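Local coordinates for protein Afp3 (Serratia entomophila, PDB 6RBN) that probably forms part of the contractile sheath that surrounds the inner tube of the anti-feeding prophage, a phage-tail-like injection system, here in its extended state, at residues G51-L54 against D55-L59; P161-T164 against Y165-A168; G283-G286 against V287-P291; V304-T307 against N308-A312; Q374-W377 against K378-T382. All coordinates share one frame; numbering follows the deposited sequence.

Contact 1: G51-L54 against D55-L59; sequences GSWL and DYTIL
D55, L54 and W53 carry this contact at the start of the short helix 53-59, where the chain turns out of a loop and the first side chains fold back on the first turn. The carboxylate of D55 reaches back to the loop: OD2 accepts a weak, bent hydrogen bond from G51 N at 3.3 Å. In the other direction S52 O takes weak bonds from D55 N and Y56 N, so that weak bonds tie the loop to the start of the helix here. W53 stands with its ring beside that of Y56, the planes 32° apart and the centroids of its six-membered ring and the tyrosine ring 5.0 Å apart, an oblique pair. The closest ring atoms are W53 CZ3 and Y56 CD2, at 3.5 Å. With CG anti to the backbone N in both residues (chi1 179° in W53), the two side chains cross at a slant and both reach S112 on helix 111-120. The methyl CG2 of T57 lies over the face of the W53 five-membered ring, a CH-pi contact 4.0 Å from its centroid. L54 packs on M319 of the Afp2 chain, while its CD1 lies 3.7 Å from T57 OG1. That hydroxyl donates to L54 O at 3.0 Å, coming from above the carbonyl plane, 39° out of it.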
loop_
_atom_site.group_PDB
_atom_site.type_symbol
_atom_site.label_atom_id
_atom_site.label_comp_id
_atom_site.label_asym_id
_atom_site.label_seq_id
_atom_site.Cartn_x
_atom_site.Cartn_y
_atom_site.Cartn_z
ATOM N N GLY D 51 21.811 6.517 61.900
ATOM C CA GLY D 51 20.761 6.220 60.941
ATOM C C GLY D 51 19.474 5.713 61.559
ATOM O O GLY D 51 18.403 5.859 60.964
ATOM N N SER D 52 19.549 5.118 62.745
ATOM C CA SER D 52 18.369 4.615 63.430
ATOM C C SER D 52 18.644 4.627 64.925
ATOM O O SER D 52 19.727 5.006 65.372
ATOM C CB SER D 52 18.002 3.213 62.945
ATOM O OG SER D 52 19.006 2.277 63.287
ATOM N N TRP D 53 17.649 4.204 65.707
ATOM C CA TRP D 53 17.847 4.106 67.150
ATOM C C TRP D 53 18.786 2.959 67.502
ATOM O O TRP D 53 19.480 3.006 68.522
ATOM C CB TRP D 53 16.503 3.939 67.857
ATOM C CG TRP D 53 16.635 3.800 69.335
ATOM C CD1 TRP D 53 16.506 2.657 70.061
ATOM C CD2 TRP D 53 16.962 4.831 70.269
ATOM N NE1 TRP D 53 16.714 2.914 71.390
ATOM C CE2 TRP D 53 16.996 4.243 71.545
ATOM C CE3 TRP D 53 17.218 6.198 70.151
ATOM C CZ2 TRP D 53 17.278 4.970 72.693
ATOM C CZ3 TRP D 53 17.496 6.918 71.291
ATOM C CH2 TRP D 53 17.525 6.306 72.544
ATOM N N LEU D 54 18.825 1.925 66.659
ATOM C CA LEU D 54 19.750 0.818 66.871
ATOM C C LEU D 54 21.197 1.263 66.691
ATOM O O LEU D 54 22.104 0.719 67.329
ATOM C CB LEU D 54 19.419 -0.319 65.908
ATOM C CG LEU D 54 20.089 -1.676 66.095
ATOM C CD1 LEU D 54 20.211 -2.034 67.564
ATOM C CD2 LEU D 54 19.279 -2.719 65.390
ATOM N N ASP D 55 21.433 2.247 65.822
ATOM C CA ASP D 55 22.782 2.772 65.654
ATOM C C ASP D 55 23.198 3.615 66.851
ATOM O O ASP D 55 24.389 3.726 67.159
ATOM C CB ASP D 55 22.875 3.590 64.368
ATOM C CG ASP D 55 22.772 2.732 63.125
ATOM O OD1 ASP D 55 23.158 1.545 63.184
ATOM O OD2 ASP D 55 22.311 3.243 62.081
ATOM N N TYR D 56 22.228 4.221 67.539
ATOM C CA TYR D 56 22.544 5.021 68.717
ATOM C C TYR D 56 22.948 4.141 69.891
ATOM O O TYR D 56 23.845 4.498 70.662
ATOM C CB TYR D 56 21.353 5.899 69.093
ATOM C CG TYR D 56 21.596 6.759 70.310
ATOM C CD1 TYR D 56 22.419 7.871 70.243
ATOM C CD2 TYR D 56 20.999 6.458 71.526
ATOM C CE1 TYR D 56 22.641 8.658 71.351
ATOM C CE2 TYR D 56 21.218 7.239 72.638
ATOM C CZ TYR D 56 22.039 8.336 72.543
ATOM O OH TYR D 56 22.258 9.117 73.650
ATOM N N THR D 57 22.298 2.986 70.047
ATOM C CA THR D 57 22.585 2.124 71.185
ATOM C C THR D 57 23.925 1.414 71.056
ATOM O O THR D 57 24.473 0.968 72.069
ATOM C CB THR D 57 21.476 1.092 71.359
ATOM O OG1 THR D 57 21.393 0.277 70.185
ATOM C CG2 THR D 57 20.148 1.782 71.582
ATOM N N ILE D 58 24.463 1.299 69.845
ATOM C CA ILE D 58 25.754 0.645 69.666
ATOM C C ILE D 58 26.891 1.644 69.819
ATOM O O ILE D 58 27.906 1.355 70.461
ATOM C CB ILE D 58 25.786 -0.064 68.299
ATOM C CG1 ILE D 58 24.724 -1.158 68.257
ATOM C CG2 ILE D 58 27.152 -0.662 68.018
ATOM C CD1 ILE D 58 24.518 -1.735 66.894
ATOM N N LEU D 59 26.733 2.843 69.259
ATOM C CA LEU D 59 27.813 3.823 69.282
ATOM C C LEU D 59 27.843 4.596 70.592
ATOM O O LEU D 59 28.917 4.853 71.146
ATOM C CB LEU D 59 27.673 4.776 68.098
ATOM C CG LEU D 59 27.843 4.128 66.727
ATOM C CD1 LEU D 59 27.559 5.130 65.631
ATOM C CD2 LEU D 59 29.238 3.566 66.584
#

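Contact 2: P161-T164 against Y165-A168; sequences PDET and YRTA
R166 folds back along the first turn of helix 163-172 to bond the chain just ahead of it. Among the hydrogen bonds, R166 NE donates to D162 O at 3.0 Å, with an N-H...O angle of 131°; the carbonyl oxygen is tilted out of the guanidinium plane by 35°. A bend at chi3 brings the guanidinium back over the turn, with the CA of E163 at its edge. T167 adds a second side-chain bond, OG1 donating to E163 O at 3.1 Å. With chi1 at -56° this hydroxyl points back down the helix to that carbonyl; E163 O also takes a weak bond from T167 N, so the same residue supplies two donors to this oxygen, one of them weak. A weak bond from A168 N to T164 O continues the helical pattern.

Charge plays a lesser part within the turn: the carboxylates of D162 and E163 do not contact the guanidinium. R166 has a long, weak ion pair with D188, and D162 another with R35. Apolar contact is slight, chiefly D162 CB against Y165 CB at 3.7 Å. The tyrosine ring leads away from here, its OH bonded to L131 O and its ring in a cation-pi contact with R35. Just before the helix, D162 OD1 accepts a weak bond from E163 N at 2.7 Å. The whole is a helix start in which side chains bond the carbonyl oxygens of the first turn and of the residue before it.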
loop_
_atom_site.group_PDB
_atom_site.type_symbol
_atom_site.label_atom_id
_atom_site.label_comp_id
_atom_site.label_asym_id
_atom_site.label_seq_id
_atom_site.Cartn_x
_atom_site.Cartn_y
_atom_site.Cartn_z
ATOM N N PRO D 161 18.391 20.738 78.258
ATOM C CA PRO D 161 17.544 21.453 79.227
ATOM C C PRO D 161 18.223 22.626 79.911
ATOM O O PRO D 161 17.519 23.458 80.495
ATOM C CB PRO D 161 17.180 20.363 80.240
ATOM C CG PRO D 161 18.295 19.400 80.155
ATOM C CD PRO D 161 18.716 19.381 78.721
ATOM N N ASP D 162 19.549 22.721 79.875
ATOM C CA ASP D 162 20.229 23.852 80.493
ATOM C C ASP D 162 20.042 25.100 79.637
ATOM O O ASP D 162 19.956 25.024 78.410
ATOM C CB ASP D 162 21.714 23.542 80.672
ATOM C CG ASP D 162 22.417 24.512 81.609
ATOM O OD1 ASP D 162 21.760 25.419 82.160
ATOM O OD2 ASP D 162 23.643 24.368 81.789
ATOM N N GLU D 163 19.981 26.257 80.297
ATOM C CA GLU D 163 19.698 27.500 79.588
ATOM C C GLU D 163 20.974 28.140 79.055
ATOM O O GLU D 163 21.001 28.613 77.915
ATOM C CB GLU D 163 18.958 28.464 80.515
ATOM C CG GLU D 163 18.291 29.649 79.828
ATOM C CD GLU D 163 19.198 30.856 79.672
ATOM O OE1 GLU D 163 20.127 31.013 80.491
ATOM O OE2 GLU D 163 18.974 31.649 78.734
ATOM N N THR D 164 22.032 28.180 79.864
ATOM C CA THR D 164 23.291 28.764 79.428
ATOM C C THR D 164 24.056 27.861 78.472
ATOM O O THR D 164 24.973 28.336 77.795
ATOM C CB THR D 164 24.172 29.082 80.634
ATOM O OG1 THR D 164 24.442 27.877 81.358
ATOM C CG2 THR D 164 23.476 30.074 81.550
ATOM N N TYR D 165 23.707 26.575 78.416
ATOM C CA TYR D 165 24.309 25.675 77.441
ATOM C C TYR D 165 23.855 26.024 76.031
ATOM O O TYR D 165 24.660 26.032 75.097
ATOM C CB TYR D 165 23.933 24.235 77.780
ATOM C CG TYR D 165 24.596 23.156 76.953
ATOM C CD1 TYR D 165 25.845 22.661 77.292
ATOM C CD2 TYR D 165 23.972 22.636 75.832
ATOM C CE1 TYR D 165 26.443 21.666 76.543
ATOM C CE2 TYR D 165 24.557 21.648 75.079
ATOM C CZ TYR D 165 25.790 21.169 75.436
ATOM O OH TYR D 165 26.367 20.185 74.675
ATOM N N ARG D 166 22.564 26.320 75.866
ATOM C CA ARG D 166 22.022 26.596 74.541
ATOM C C ARG D 166 22.441 27.967 74.038
ATOM O O ARG D 166 22.603 28.163 72.829
ATOM C CB ARG D 166 20.502 26.485 74.570
ATOM C CG ARG D 166 20.004 25.079 74.748
ATOM C CD ARG D 166 18.507 25.064 74.910
ATOM N NE ARG D 166 18.126 25.679 76.173
ATOM C CZ ARG D 166 16.875 25.827 76.584
ATOM N NH1 ARG D 166 15.882 25.382 75.843
ATOM N NH2 ARG D 166 16.619 26.400 77.750
ATOM N N THR D 167 22.605 28.932 74.947
ATOM C CA THR D 167 23.043 30.269 74.568
ATOM C C THR D 167 24.463 30.262 74.011
ATOM O O THR D 167 24.756 31.010 73.072
ATOM C CB THR D 167 22.927 31.197 75.782
ATOM O OG1 THR D 167 21.582 31.159 76.271
ATOM C CG2 THR D 167 23.264 32.635 75.426
ATOM N N ALA D 168 25.331 29.395 74.532
ATOM C CA ALA D 168 26.656 29.235 73.949
ATOM C C ALA D 168 26.595 28.543 72.594
ATOM O O ALA D 168 27.441 28.797 71.731
ATOM C CB ALA D 168 27.556 28.453 74.902
#

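Contact 3: G283-G286 against V287-P291; sequences GERG and VWKAP
G286 packs its CA against the indole of W288, and this is the tight part of the contact. The CA sits over the face of the six-membered ring, 3.8 Å from the centroid and 10° off the ring normal, a CH-pi contact. R285 O approaches the same indole, 3.4 Å from W288 CZ2. The indole reaches this place because its CG stands between the backbone N and the carbonyl carbon (chi1 58°), which turns the ring back over the preceding residues. G286 has a positive phi (104°), and with no side chain of its own it meets the ring directly through its CA. The chain here has just left helix 271-284, and G286 to K289 form a type I beta turn, closed by a weak bond from K289 N to G286 O at 3.4 Å, in the subtilisin-like part of the sheath protein. Within the turn, V287 packs on L352 of helix 347-364.

The exposed R285 makes the looser side. Its bent chain lays one guanidinium face against the methylenes of K289, with CE 3.5 Å from NH1, while its CB touches K289 CB at 3.7 Å. R285 NH1 and K289 NZ, like charges, are 4.6 Å apart. R285 NH2 forms a long, weak ion pair with E273 of the Afp2 chain; K289 NZ donates to A290 O at 2.9 Å, in the carbonyl plane and on a lone pair.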
loop_
_atom_site.group_PDB
_atom_site.type_symbol
_atom_site.label_atom_id
_atom_site.label_comp_id
_atom_site.label_asym_id
_atom_site.label_seq_id
_atom_site.Cartn_x
_atom_site.Cartn_y
_atom_site.Cartn_z
ATOM N N GLY D 283 7.580 14.488 54.586
ATOM C CA GLY D 283 7.404 13.220 53.900
ATOM C C GLY D 283 5.971 12.987 53.461
ATOM O O GLY D 283 5.722 12.370 52.422
ATOM N N GLU D 284 5.012 13.481 54.240
ATOM C CA GLU D 284 3.602 13.251 53.970
ATOM C C GLU D 284 2.941 14.375 53.187
ATOM O O GLU D 284 1.991 14.113 52.446
ATOM C CB GLU D 284 2.842 13.051 55.286
ATOM C CG GLU D 284 3.232 11.797 56.040
ATOM C CD GLU D 284 2.509 11.672 57.364
ATOM O OE1 GLU D 284 1.792 12.621 57.740
ATOM O OE2 GLU D 284 2.666 10.631 58.035
ATOM N N ARG D 285 3.408 15.613 53.334
ATOM C CA ARG D 285 2.753 16.759 52.721
ATOM C C ARG D 285 3.678 17.661 51.922
ATOM O O ARG D 285 3.186 18.394 51.060
ATOM C CB ARG D 285 2.056 17.611 53.792
ATOM C CG ARG D 285 0.940 16.916 54.550
ATOM C CD ARG D 285 -0.262 16.657 53.665
ATOM N NE ARG D 285 -0.836 17.890 53.136
ATOM C CZ ARG D 285 -1.737 18.629 53.773
ATOM N NH1 ARG D 285 -2.170 18.266 54.972
ATOM N NH2 ARG D 285 -2.204 19.736 53.213
ATOM N N GLY D 286 4.982 17.641 52.170
ATOM C CA GLY D 286 5.912 18.510 51.485
ATOM C C GLY D 286 6.373 19.663 52.361
ATOM O O GLY D 286 5.792 19.967 53.403
ATOM N N VAL D 287 7.443 20.327 51.915
ATOM C CA VAL D 287 8.014 21.428 52.680
ATOM C C VAL D 287 7.176 22.691 52.583
ATOM O O VAL D 287 7.341 23.602 53.399
ATOM C CB VAL D 287 9.455 21.716 52.231
ATOM C CG1 VAL D 287 10.330 20.536 52.528
ATOM C CG2 VAL D 287 9.491 22.028 50.752
ATOM N N TRP D 288 6.278 22.775 51.609
ATOM C CA TRP D 288 5.411 23.932 51.455
ATOM C C TRP D 288 4.203 23.893 52.378
ATOM O O TRP D 288 3.432 24.856 52.401
ATOM C CB TRP D 288 4.965 24.038 49.998
ATOM C CG TRP D 288 4.257 22.828 49.492
ATOM C CD1 TRP D 288 2.917 22.602 49.500
ATOM C CD2 TRP D 288 4.857 21.666 48.911
ATOM N NE1 TRP D 288 2.641 21.377 48.953
ATOM C CE2 TRP D 288 3.817 20.781 48.584
ATOM C CE3 TRP D 288 6.174 21.289 48.637
ATOM C CZ2 TRP D 288 4.048 19.545 47.995
ATOM C CZ3 TRP D 288 6.401 20.065 48.051
ATOM C CH2 TRP D 288 5.346 19.207 47.738
ATOM N N LYS D 289 4.027 22.814 53.132
ATOM C CA LYS D 289 2.962 22.705 54.114
ATOM C C LYS D 289 3.453 23.191 55.471
ATOM O O LYS D 289 4.574 22.882 55.881
ATOM C CB LYS D 289 2.482 21.254 54.206
ATOM C CG LYS D 289 1.454 20.973 55.286
ATOM C CD LYS D 289 0.153 21.693 55.025
ATOM C CE LYS D 289 -0.896 21.292 56.042
ATOM N NZ LYS D 289 -0.529 21.740 57.411
ATOM N N ALA D 290 2.616 23.964 56.150
ATOM C CA ALA D 290 2.957 24.475 57.471
ATOM C C ALA D 290 2.987 23.344 58.490
ATOM O O ALA D 290 1.985 22.638 58.646
ATOM C CB ALA D 290 1.960 25.543 57.897
ATOM N N PRO D 291 4.093 23.134 59.193
ATOM C CA PRO D 291 4.189 22.046 60.189
ATOM C C PRO D 291 3.578 22.433 61.530
ATOM O O PRO D 291 4.245 22.511 62.565
ATOM C CB PRO D 291 5.700 21.825 60.279
ATOM C CG PRO D 291 6.267 23.163 59.990
ATOM C CD PRO D 291 5.381 23.815 58.994
#

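Contact 4: V304-T307 against N308-A312; sequences VRVT and NEQQA
T307 and Q310 cross at about a right angle where the chain enters the short, weakly bonded helix 308-311, with T307 at its N-cap. The threonine hydroxyl points into the helix start: OG1 accepts from Q310 N, a weak but rather straight capping bond of 3.5 Å with an N-H...O angle of 162°. It can do so because OG1 sits between the backbone N and the carbonyl carbon (chi1 68°), facing the first turn. The same oxygen lies 3.3 Å from Q310 CG, so the aliphatic part of the glutamine runs past the cap. V306, the residue before T307, meets Q310 obliquely, its CG1 branch against Q310 CG at 3.7 Å, so this CG touches both the threonine hydroxyl and the valine methyl. E309 bends at chi2 (85°) and brings OE1 to within 3.6 Å of T307 OG1, while its OE2 has a weak hydrogen bond to Y124 of the Afp2 chain. Q311 turns its CB toward the threonine carbonyl, 3.5 Å from T307 O, and its backbone N gives that oxygen a weak bond of 3.4 Å.

The helix follows strand 301-302 and the loop after it. R323 NH1, on strand 322-325, bonds both N308 OD1 and Q311 OE1, joining the helix to that strand. V306 packs on V321 just before it, and N308 rests on V7 of a second copy of this protein.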
loop_
_atom_site.group_PDB
_atom_site.type_symbol
_atom_site.label_atom_id
_atom_site.label_comp_id
_atom_site.label_asym_id
_atom_site.label_seq_id
_atom_site.Cartn_x
_atom_site.Cartn_y
_atom_site.Cartn_z
ATOM N N VAL D 304 4.054 24.448 80.969
ATOM C CA VAL D 304 3.226 25.632 81.167
ATOM C C VAL D 304 2.064 25.561 80.191
ATOM O O VAL D 304 2.276 25.488 78.974
ATOM C CB VAL D 304 4.015 26.937 80.960
ATOM C CG1 VAL D 304 3.084 28.131 81.020
ATOM C CG2 VAL D 304 5.109 27.080 81.999
ATOM N N ARG D 305 0.840 25.583 80.710
ATOM C CA ARG D 305 -0.343 25.616 79.860
ATOM C C ARG D 305 -0.588 27.058 79.438
ATOM O O ARG D 305 -0.922 27.908 80.268
ATOM C CB ARG D 305 -1.551 25.034 80.584
ATOM C CG ARG D 305 -1.400 23.563 80.917
ATOM C CD ARG D 305 -2.621 23.042 81.633
ATOM N NE ARG D 305 -3.785 23.018 80.756
ATOM C CZ ARG D 305 -4.134 21.973 80.018
ATOM N NH1 ARG D 305 -3.415 20.863 80.064
ATOM N NH2 ARG D 305 -5.207 22.032 79.243
ATOM N N VAL D 306 -0.422 27.332 78.150
ATOM C CA VAL D 306 -0.409 28.693 77.630
ATOM C C VAL D 306 -1.813 29.077 77.179
ATOM O O VAL D 306 -2.452 28.349 76.417
ATOM C CB VAL D 306 0.605 28.823 76.485
ATOM C CG1 VAL D 306 0.546 30.186 75.852
ATOM C CG2 VAL D 306 2.003 28.550 76.993
ATOM N N THR D 307 -2.293 30.227 77.652
ATOM C CA THR D 307 -3.608 30.727 77.285
ATOM C C THR D 307 -3.560 31.408 75.920
ATOM O O THR D 307 -2.516 31.492 75.274
ATOM C CB THR D 307 -4.123 31.706 78.335
ATOM O OG1 THR D 307 -3.327 32.895 78.308
ATOM C CG2 THR D 307 -4.000 31.100 79.704
ATOM N N ASN D 308 -4.720 31.900 75.476
ATOM C CA ASN D 308 -4.767 32.650 74.225
ATOM C C ASN D 308 -4.192 34.049 74.395
ATOM O O ASN D 308 -3.543 34.574 73.487
ATOM C CB ASN D 308 -6.202 32.739 73.704
ATOM C CG ASN D 308 -6.713 31.421 73.174
ATOM O OD1 ASN D 308 -5.982 30.671 72.534
ATOM N ND2 ASN D 308 -7.984 31.141 73.421
ATOM N N GLU D 309 -4.417 34.667 75.558
ATOM C CA GLU D 309 -4.090 36.077 75.729
ATOM C C GLU D 309 -2.587 36.307 75.816
ATOM O O GLU D 309 -2.096 37.382 75.458
ATOM C CB GLU D 309 -4.792 36.634 76.967
ATOM C CG GLU D 309 -6.290 36.797 76.792
ATOM C CD GLU D 309 -7.062 35.528 77.073
ATOM O OE1 GLU D 309 -6.461 34.545 77.553
ATOM O OE2 GLU D 309 -8.272 35.504 76.781
ATOM N N GLN D 310 -1.840 35.318 76.305
ATOM C CA GLN D 310 -0.388 35.437 76.279
ATOM C C GLN D 310 0.188 34.923 74.965
ATOM O O GLN D 310 1.320 35.263 74.608
ATOM C CB GLN D 310 0.230 34.745 77.494
ATOM C CG GLN D 310 -0.112 33.303 77.684
ATOM C CD GLN D 310 0.469 32.773 78.968
ATOM O OE1 GLN D 310 1.220 33.462 79.653
ATOM N NE2 GLN D 310 0.100 31.552 79.325
ATOM N N GLN D 311 -0.557 34.097 74.231
ATOM C CA GLN D 311 -0.125 33.789 72.873
ATOM C C GLN D 311 -0.406 34.950 71.928
ATOM O O GLN D 311 0.302 35.112 70.928
ATOM C CB GLN D 311 -0.795 32.505 72.373
ATOM C CG GLN D 311 -0.202 31.966 71.075
ATOM C CD GLN D 311 -0.812 30.666 70.621
ATOM O OE1 GLN D 311 -1.724 30.137 71.253
ATOM N NE2 GLN D 311 -0.312 30.140 69.512
ATOM N N ALA D 312 -1.391 35.791 72.245
ATOM C CA ALA D 312 -1.698 36.970 71.448
ATOM C C ALA D 312 -0.608 38.030 71.503
ATOM O O ALA D 312 -0.546 38.871 70.602
ATOM C CB ALA D 312 -3.018 37.585 71.908
#

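Contact 5: Q374-W377 against K378-T382; sequences QLTW and KRVQT
Q374 and K378 lie one turn apart in helix 374-392, and their side chains meet obliquely. The lysine methylenes pack on polar atoms: Q374 NE2 lies 3.4 Å from K378 CE, and K378 CG also touches Q374 O, at 3.3 Å. Bends in both chains, at chi2 of the glutamine (-89°) and at chi2 and chi3 of the lysine, curl them together. An apolar contact is slighter: L375 CD1 reaches R379 CD at 3.9 Å. Within 374-377, W377 has the CA of Q374 over one face of its ring. L375, K378 and R379 also pack on the Afp1 chain.

Polar side-chain bonds come next. K378 NZ donates to Q381 OE1 at 2.9 Å, in the plane of that carbonyl, which ties the lysine amine to the residue three positions on. T382 OG1 donates to K378 O at 2.8 Å, almost in line with the C=O bond, and T382 N bonds the same oxygen, which therefore has two donors from one residue. Q374 OE1 accepts from V106 N of the Afp1 chain.

The backbone supplies ordinary helical bonds, V380 N to T376 O at 3.0 Å and Q381 N to W377 O at 3.1 Å, with weaker ones from K378 and R379 before them. The helix belongs to the sheath C-terminal domain. W377 NE1 bonds N372 OD1 in the loop before the helix, and T376, W377 and V380 pack on M426 of strand 425-432.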
loop_
_atom_site.group_PDB
_atom_site.type_symbol
_atom_site.label_atom_id
_atom_site.label_comp_id
_atom_site.label_asym_id
_atom_site.label_seq_id
_atom_site.Cartn_x
_atom_site.Cartn_y
_atom_site.Cartn_z
ATOM N N GLN D 374 26.937 29.532 25.199
ATOM C CA GLN D 374 25.486 29.662 25.180
ATOM C C GLN D 374 24.798 28.306 25.143
ATOM O O GLN D 374 23.635 28.203 25.536
ATOM C CB GLN D 374 25.075 30.518 23.979
ATOM C CG GLN D 374 23.711 31.189 24.068
ATOM C CD GLN D 374 22.583 30.348 23.526
ATOM O OE1 GLN D 374 22.785 29.474 22.697
ATOM N NE2 GLN D 374 21.375 30.638 23.969
ATOM N N LEU D 375 25.500 27.264 24.696
ATOM C CA LEU D 375 24.968 25.907 24.752
ATOM C C LEU D 375 24.873 25.407 26.186
ATOM O O LEU D 375 23.936 24.677 26.521
ATOM C CB LEU D 375 25.842 24.985 23.893
ATOM C CG LEU D 375 25.598 23.497 23.602
ATOM C CD1 LEU D 375 26.181 22.585 24.665
ATOM C CD2 LEU D 375 24.125 23.211 23.435
ATOM N N THR D 376 25.822 25.781 27.039
ATOM C CA THR D 376 25.778 25.373 28.437
ATOM C C THR D 376 24.711 26.140 29.206
ATOM O O THR D 376 24.052 25.570 30.081
ATOM C CB THR D 376 27.158 25.570 29.073
ATOM O OG1 THR D 376 28.134 24.852 28.310
ATOM C CG2 THR D 376 27.202 25.048 30.493
ATOM N N TRP D 377 24.492 27.408 28.855
ATOM C CA TRP D 377 23.518 28.241 29.554
ATOM C C TRP D 377 22.097 27.754 29.324
ATOM O O TRP D 377 21.233 27.940 30.185
ATOM C CB TRP D 377 23.641 29.689 29.082
ATOM C CG TRP D 377 24.974 30.297 29.320
ATOM C CD1 TRP D 377 25.943 29.853 30.165
ATOM C CD2 TRP D 377 25.522 31.423 28.639
ATOM N NE1 TRP D 377 27.047 30.657 30.081
ATOM C CE2 TRP D 377 26.814 31.628 29.145
ATOM C CE3 TRP D 377 25.035 32.292 27.657
ATOM C CZ2 TRP D 377 27.626 32.660 28.706
ATOM C CZ3 TRP D 377 25.845 33.315 27.225
ATOM C CH2 TRP D 377 27.124 33.492 27.748
ATOM N N LYS D 378 21.837 27.133 28.174
ATOM C CA LYS D 378 20.533 26.544 27.916
ATOM C C LYS D 378 20.385 25.179 28.570
ATOM O O LYS D 378 19.267 24.773 28.897
ATOM C CB LYS D 378 20.293 26.427 26.412
ATOM C CG LYS D 378 20.381 27.722 25.603
ATOM C CD LYS D 378 19.213 28.678 25.812
ATOM C CE LYS D 378 19.581 29.857 26.703
ATOM N NZ LYS D 378 18.486 30.852 26.808
ATOM N N ARG D 379 21.490 24.453 28.756
ATOM C CA ARG D 379 21.433 23.194 29.490
ATOM C C ARG D 379 21.199 23.428 30.971
ATOM O O ARG D 379 20.624 22.572 31.652
ATOM C CB ARG D 379 22.717 22.396 29.287
ATOM C CG ARG D 379 22.908 21.864 27.886
ATOM C CD ARG D 379 24.251 21.167 27.734
ATOM N NE ARG D 379 24.331 19.932 28.506
ATOM C CZ ARG D 379 25.096 19.766 29.579
ATOM N NH1 ARG D 379 25.854 20.761 30.017
ATOM N NH2 ARG D 379 25.104 18.605 30.217
ATOM N N VAL D 380 21.646 24.570 31.485
ATOM C CA VAL D 380 21.427 24.912 32.883
ATOM C C VAL D 380 20.021 25.470 33.085
ATOM O O VAL D 380 19.371 25.192 34.098
ATOM C CB VAL D 380 22.529 25.888 33.336
ATOM C CG1 VAL D 380 22.271 26.401 34.704
ATOM C CG2 VAL D 380 23.867 25.187 33.337
ATOM N N GLN D 381 19.519 26.225 32.106
ATOM C CA GLN D 381 18.173 26.786 32.191
ATOM C C GLN D 381 17.108 25.699 32.152
ATOM O O GLN D 381 16.094 25.792 32.851
ATOM C CB GLN D 381 17.954 27.781 31.053
ATOM C CG GLN D 381 16.613 28.473 31.081
ATOM C CD GLN D 381 16.437 29.451 29.951
ATOM O OE1 GLN D 381 17.311 29.595 29.104
ATOM N NE2 GLN D 381 15.299 30.127 29.928
ATOM N N THR D 382 17.331 24.646 31.367
ATOM C CA THR D 382 16.354 23.570 31.263
ATOM C C THR D 382 16.359 22.696 32.511
ATOM O O THR D 382 15.308 22.209 32.943
ATOM C CB THR D 382 16.643 22.746 30.012
ATOM O OG1 THR D 382 16.664 23.614 28.874
ATOM C CG2 THR D 382 15.583 21.693 29.774
#

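All five contacts are local and none touches another; in chain order they follow one another in series. Contacts 3 and 4 lie in the subtilisin-like part, centres about 26 Å apart, whereas contact 5 is in the C-terminal domain, about 53 Å from contact 4 between centres and on the opposite side of the chain's centre. Contact 2 has about 24 Å between its centre and that of contact 4, their nearest atoms being about 12 Å apart. Contacts 1, 3 and 4 meet the Afp2 chain, contact 4 also a second copy of Afp3, and contact 5 meets Afp1. Contact 2 touches no other protein chain.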